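Side-chain contacts in peptidase, zinc-dependent (PDB 3LMC), which is probably a zinc-dependent metallopeptidase of family M54, the archaemetzincins, and carries a three-histidine zinc site beside a four-cysteine iron site: residues 70-73 and 74-78; 169-172 and 173-177. All coordinates share one frame; numbering follows the deposited sequence.

Interaction 1. Residues 70-73 and 74-78; sequences IFKP and ADMDL
Lys72 and Met76, a selenomethionine here, meet across a type I beta turn running from Pro73 to Met76 in the connection between helices 68-71 and 78-88. The turn is closed by its backbone bond from Met76 N to Pro73 O at 3.1 Å. The lysine chain crosses the selenomethionine side chain at a slant, its CG lying 4.0 Å from Met76 CB. The chain leaves the backbone stretched, with CG anti to the main-chain nitrogen, then folds at its last two torsions (chi3 90°, chi4 56°), which turns the ammonium group back onto the turn. There NZ of Lys72 donates to Met76 O at 2.7 Å, lying in the plane of that carbonyl. A longer bond of 3.3 Å joins the same NZ to Pro73 O. This second oxygen therefore has two donors, the lysine NZ and Met76 N, which come to it from opposite faces of its carbonyl plane. One ammonium group thus ties together the carbonyls of the first and last residues of the turn, and its positive charge would be expected to favour both bonds, chiefly the shorter one to Met76 O. Midway along the same chain, Lys72 CD passes 4.2 Å from CD1 of Leu78, the first residue of helix 78-88. That helix is capped by Asp77, whose OD2 accepts from Phe80 N, while Tyr81 one turn on touches both Lys72 and Met76. The apolar part of the contact lies at the proline. Met76 starts stretched and bends only at its last torsion (chi3 -71°), bringing its selenium and methyl end beside the Pro73 ring, where CE of Met76 rests 3.9 Å from Pro73 CD.

Interaction 2. Residues 169-172 and 173-177; sequences CPRN and LDELD
Asn172 and Glu175 form the N-terminal cap of helix 173-178, and backbone, polar, charged and apolar contacts all join the preceding loop to its first turn. Among the hydrogen bonds, the capping bond runs from Glu175 N to Asn172 OD1, 3.1 Å long and almost straight (172° at the hydrogen). Asn172 CG sits between the backbone nitrogen and the carbonyl carbon (chi1 51°), a setting that swings the amide oxygen over the opening turn. Leu176 N adds a regular helical bond to Asn172 O at 3.1 Å. Glu175 answers the cap with its own side chain: OE1 accepts from Arg171 N at 2.8 Å, met from above the carboxylate plane. The arrangement resembles a capping box, except that the return bond goes to the residue before the N-cap. OE1 also receives a weak hydrogen bond from Tyr168 OH.

The charged pair is Arg171 and Glu175. The carboxylate approaches a face of the guanidinium, with planes 74° apart and Glu175 CD 3.7 Å above the group's centre; OE2 lies well out of the guanidinium plane, making this a pairing of charges with no N-H aimed at it. The arginine is poorly ordered and the place of OE2 uncertain, leaving the salt bridge's close details doubtful.

Apolar contact is slight: Pro170 CB meets Leu176 CB at 3.9 Å. Leu176 and Leu173 both continue onto Phe108 of strand 106-112. At the loop's start, Cys169 touches His159, a zinc ligand, and its side chain is about 5 Å from the metal.

Glu175 thus ties the first helical turn to two successive loop residues, Arg171 and Asn172; its negative carboxylate at the helix start would also be expected to interact favourably with the helix dipole.

Interaction 1 comes first along the chain and interaction 2 well after it; they lie on opposite sides of the chain's centre, with centres 37 Å apart and nearest atoms about 23 Å apart. Each is a surface junction leading into a helix, 78-88 after residues 70-77 and 173-178 after residues 169-172, and in each a side chain at the N-cap accepts from the helix. All four segments belong to the M54 peptidase region of the chain. Interaction 1 is remote from the metals. Interaction 2 starts beside the zinc held by His149, His153 and His159, consistent with a place just after the Met-turn of metzincin peptidases.

Interaction 1. Residues 70-73 and 74-78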
loop_
_atom_site.group_PDB
_atom_site.type_symbol
_atom_site.label_atom_id
_atom_site.label_comp_id
_atom_site.label_asym_id
_atom_site.label_seq_id
_atom_site.Cartn_x
_atom_site.Cartn_y
_atom_site.Cartn_z
ATOM N N ILE A 70 -0.682 -1.276 -19.094
ATOM C CA ILE A 70 -1.109 -0.503 -17.921
ATOM C C ILE A 70 0.017 0.324 -17.269
ATOM O O ILE A 70 -0.138 1.525 -17.083
ATOM C CB ILE A 70 -1.785 -1.392 -16.849
ATOM C CG1 ILE A 70 -3.012 -2.093 -17.422
ATOM C CG2 ILE A 70 -2.217 -0.560 -15.658
ATOM C CD1 ILE A 70 -3.786 -2.864 -16.376
ATOM N N PHE A 71 1.146 -0.306 -16.938
ATOM C CA PHE A 71 2.142 0.354 -16.077
ATOM C C PHE A 71 3.364 0.989 -16.758
ATOM O O PHE A 71 4.041 1.827 -16.150
ATOM C CB PHE A 71 2.626 -0.611 -14.989
ATOM C CG PHE A 71 1.518 -1.160 -14.137
ATOM C CD1 PHE A 71 0.980 -0.404 -13.101
ATOM C CD2 PHE A 71 1.002 -2.429 -14.375
ATOM C CE1 PHE A 71 -0.054 -0.911 -12.322
ATOM C CE2 PHE A 71 -0.025 -2.943 -13.590
ATOM C CZ PHE A 71 -0.550 -2.188 -12.571
ATOM N N LYS A 72 3.660 0.591 -17.993
ATOM C CA LYS A 72 4.871 1.071 -18.668
ATOM C C LYS A 72 4.671 2.477 -19.233
ATOM O O LYS A 72 3.743 2.700 -20.000
ATOM C CB LYS A 72 5.272 0.097 -19.777
ATOM C CG LYS A 72 6.447 0.553 -20.624
ATOM C CD LYS A 72 6.767 -0.451 -21.726
ATOM C CE LYS A 72 5.992 -0.150 -23.007
ATOM N NZ LYS A 72 6.204 1.247 -23.536
ATOM N N PRO A 73 5.532 3.436 -18.843
ATOM C CA PRO A 73 5.470 4.775 -19.442
ATOM C C PRO A 73 5.583 4.661 -20.959
ATOM O O PRO A 73 6.245 3.744 -21.442
ATOM C CB PRO A 73 6.720 5.466 -18.887
ATOM C CG PRO A 73 6.999 4.769 -17.614
ATOM C CD PRO A 73 6.609 3.328 -17.846
ATOM N N ALA A 74 4.939 5.565 -21.695
ATOM C CA ALA A 74 5.032 5.567 -23.154
ATOM C C ALA A 74 6.479 5.647 -23.647
ATOM O O ALA A 74 6.836 5.017 -24.633
ATOM C CB ALA A 74 4.214 6.715 -23.734
ATOM N N ASP A 75 7.311 6.417 -22.954
ATOM C CA ASP A 75 8.688 6.627 -23.389
ATOM C C ASP A 75 9.651 5.545 -22.904
ATOM O O ASP A 75 10.865 5.735 -22.943
ATOM C CB ASP A 75 9.191 8.016 -22.956
ATOM C CG ASP A 75 9.354 8.142 -21.443
ATOM O OD1 ASP A 75 9.200 7.125 -20.725
ATOM O OD2 ASP A 75 9.637 9.267 -20.973
HETATM N N MSE A 76 9.117 4.418 -22.445
HETATM C CA MSE A 76 9.958 3.327 -21.946
HETATM C C MSE A 76 9.938 2.085 -22.843
HETATM O O MSE A 76 8.887 1.486 -23.095
HETATM C CB MSE A 76 9.596 2.949 -20.502
HETATM C CG MSE A 76 10.494 1.858 -19.937
HETATM SE SE MSE A 76 9.946 1.189 -18.178
HETATM C CE MSE A 76 10.423 2.751 -17.111
ATOM N N ASP A 77 11.114 1.699 -23.319
ATOM C CA ASP A 77 11.249 0.535 -24.178
ATOM C C ASP A 77 10.661 -0.708 -23.501
ATOM O O ASP A 77 10.798 -0.877 -22.288
ATOM C CB ASP A 77 12.724 0.311 -24.513
ATOM C CG ASP A 77 12.985 -1.069 -25.068
ATOM O OD1 ASP A 77 12.507 -1.366 -26.189
ATOM O OD2 ASP A 77 13.663 -1.855 -24.372
ATOM N N LEU A 78 10.014 -1.571 -24.288
ATOM C CA LEU A 78 9.311 -2.747 -23.759
ATOM C C LEU A 78 10.241 -3.782 -23.132
ATOM O O LEU A 78 9.905 -4.401 -22.117
ATOM C CB LEU A 78 8.461 -3.410 -24.845
ATOM C CG LEU A 78 7.731 -4.688 -24.440
ATOM C CD1 LEU A 78 6.874 -4.424 -23.194
ATOM C CD2 LEU A 78 6.871 -5.197 -25.599
#

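Interaction 2. Residues 169-172 and 173-177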
loop_
_atom_site.group_PDB
_atom_site.type_symbol
_atom_site.label_atom_id
_atom_site.label_comp_id
_atom_site.label_asym_id
_atom_site.label_seq_id
_atom_site.Cartn_x
_atom_site.Cartn_y
_atom_site.Cartn_z
ATOM N N CYS A 169 6.156 1.913 13.073
ATOM C CA CYS A 169 5.369 0.693 12.898
ATOM C C CYS A 169 4.341 0.574 14.014
ATOM O O CYS A 169 4.707 0.379 15.171
ATOM C CB CYS A 169 6.269 -0.548 12.866
ATOM S SG CYS A 169 5.381 -2.080 12.413
ATOM N N PRO A 170 3.048 0.698 13.666
ATOM C CA PRO A 170 1.933 0.691 14.629
ATOM C C PRO A 170 1.642 -0.712 15.153
ATOM O O PRO A 170 1.478 -1.629 14.350
ATOM C CB PRO A 170 0.730 1.163 13.795
ATOM C CG PRO A 170 1.266 1.485 12.416
ATOM C CD PRO A 170 2.573 0.773 12.274
ATOM N N ARG A 171 1.556 -0.876 16.469
ATOM C CA ARG A 171 1.186 -2.172 17.039
ATOM C C ARG A 171 -0.309 -2.429 16.900
ATOM O O ARG A 171 -0.749 -3.577 16.798
ATOM C CB ARG A 171 1.605 -2.261 18.508
ATOM C CG ARG A 171 3.115 -2.295 18.707
ATOM C CD ARG A 171 3.503 -2.691 20.126
ATOM N NE ARG A 171 3.047 -1.730 21.128
ATOM C CZ ARG A 171 3.676 -0.595 21.417
ATOM N NH1 ARG A 171 4.783 -0.264 20.768
ATOM N NH2 ARG A 171 3.195 0.215 22.350
ATOM N N ASN A 172 -1.084 -1.350 16.883
ATOM C CA ASN A 172 -2.534 -1.447 16.812
ATOM C C ASN A 172 -3.151 -0.190 16.202
ATOM O O ASN A 172 -2.436 0.738 15.826
ATOM C CB ASN A 172 -3.101 -1.709 18.208
ATOM C CG ASN A 172 -2.578 -0.722 19.241
ATOM O OD1 ASN A 172 -2.511 0.486 18.989
ATOM N ND2 ASN A 172 -2.217 -1.230 20.415
ATOM N N LEU A 173 -4.474 -0.156 16.113
ATOM C CA LEU A 173 -5.158 0.948 15.450
ATOM C C LEU A 173 -5.024 2.301 16.153
ATOM O O LEU A 173 -4.973 3.343 15.490
ATOM C CB LEU A 173 -6.632 0.632 15.225
ATOM C CG LEU A 173 -7.168 1.520 14.107
ATOM C CD1 LEU A 173 -6.295 1.346 12.876
ATOM C CD2 LEU A 173 -8.620 1.201 13.795
ATOM N N ASP A 174 -4.972 2.290 17.484
ATOM C CA ASP A 174 -4.793 3.515 18.250
ATOM C C ASP A 174 -3.449 4.174 17.945
ATOM O O ASP A 174 -3.383 5.389 17.725
ATOM C CB ASP A 174 -4.923 3.237 19.744
ATOM C CG ASP A 174 -6.355 2.942 20.155
ATOM O OD1 ASP A 174 -7.284 3.276 19.380
ATOM O OD2 ASP A 174 -6.554 2.377 21.252
ATOM N N GLU A 175 -2.385 3.375 17.939
ATOM C CA GLU A 175 -1.058 3.847 17.533
ATOM C C GLU A 175 -1.032 4.365 16.098
ATOM O O GLU A 175 -0.368 5.353 15.802
ATOM C CB GLU A 175 -0.009 2.746 17.704
ATOM C CG GLU A 175 0.869 2.913 18.937
ATOM C CD GLU A 175 1.715 1.680 19.228
ATOM O OE1 GLU A 175 2.318 1.112 18.284
ATOM O OE2 GLU A 175 1.770 1.275 20.409
ATOM N N LEU A 176 -1.755 3.702 15.201
ATOM C CA LEU A 176 -1.793 4.142 13.805
ATOM C C LEU A 176 -2.464 5.518 13.709
ATOM O O LEU A 176 -2.019 6.405 12.979
ATOM C CB LEU A 176 -2.497 3.087 12.927
ATOM C CG LEU A 176 -2.888 3.401 11.478
ATOM C CD1 LEU A 176 -1.843 4.210 10.786
ATOM C CD2 LEU A 176 -3.116 2.127 10.725
ATOM N N ASP A 177 -3.525 5.707 14.480
ATOM C CA ASP A 177 -4.252 6.972 14.444
ATOM C C ASP A 177 -3.409 8.111 15.025
ATOM O O ASP A 177 -3.607 9.274 14.669
ATOM C CB ASP A 177 -5.594 6.853 15.176
ATOM C CG ASP A 177 -6.649 6.108 14.364
ATOM O OD1 ASP A 177 -6.444 5.907 13.143
ATOM O OD2 ASP A 177 -7.691 5.733 14.948
#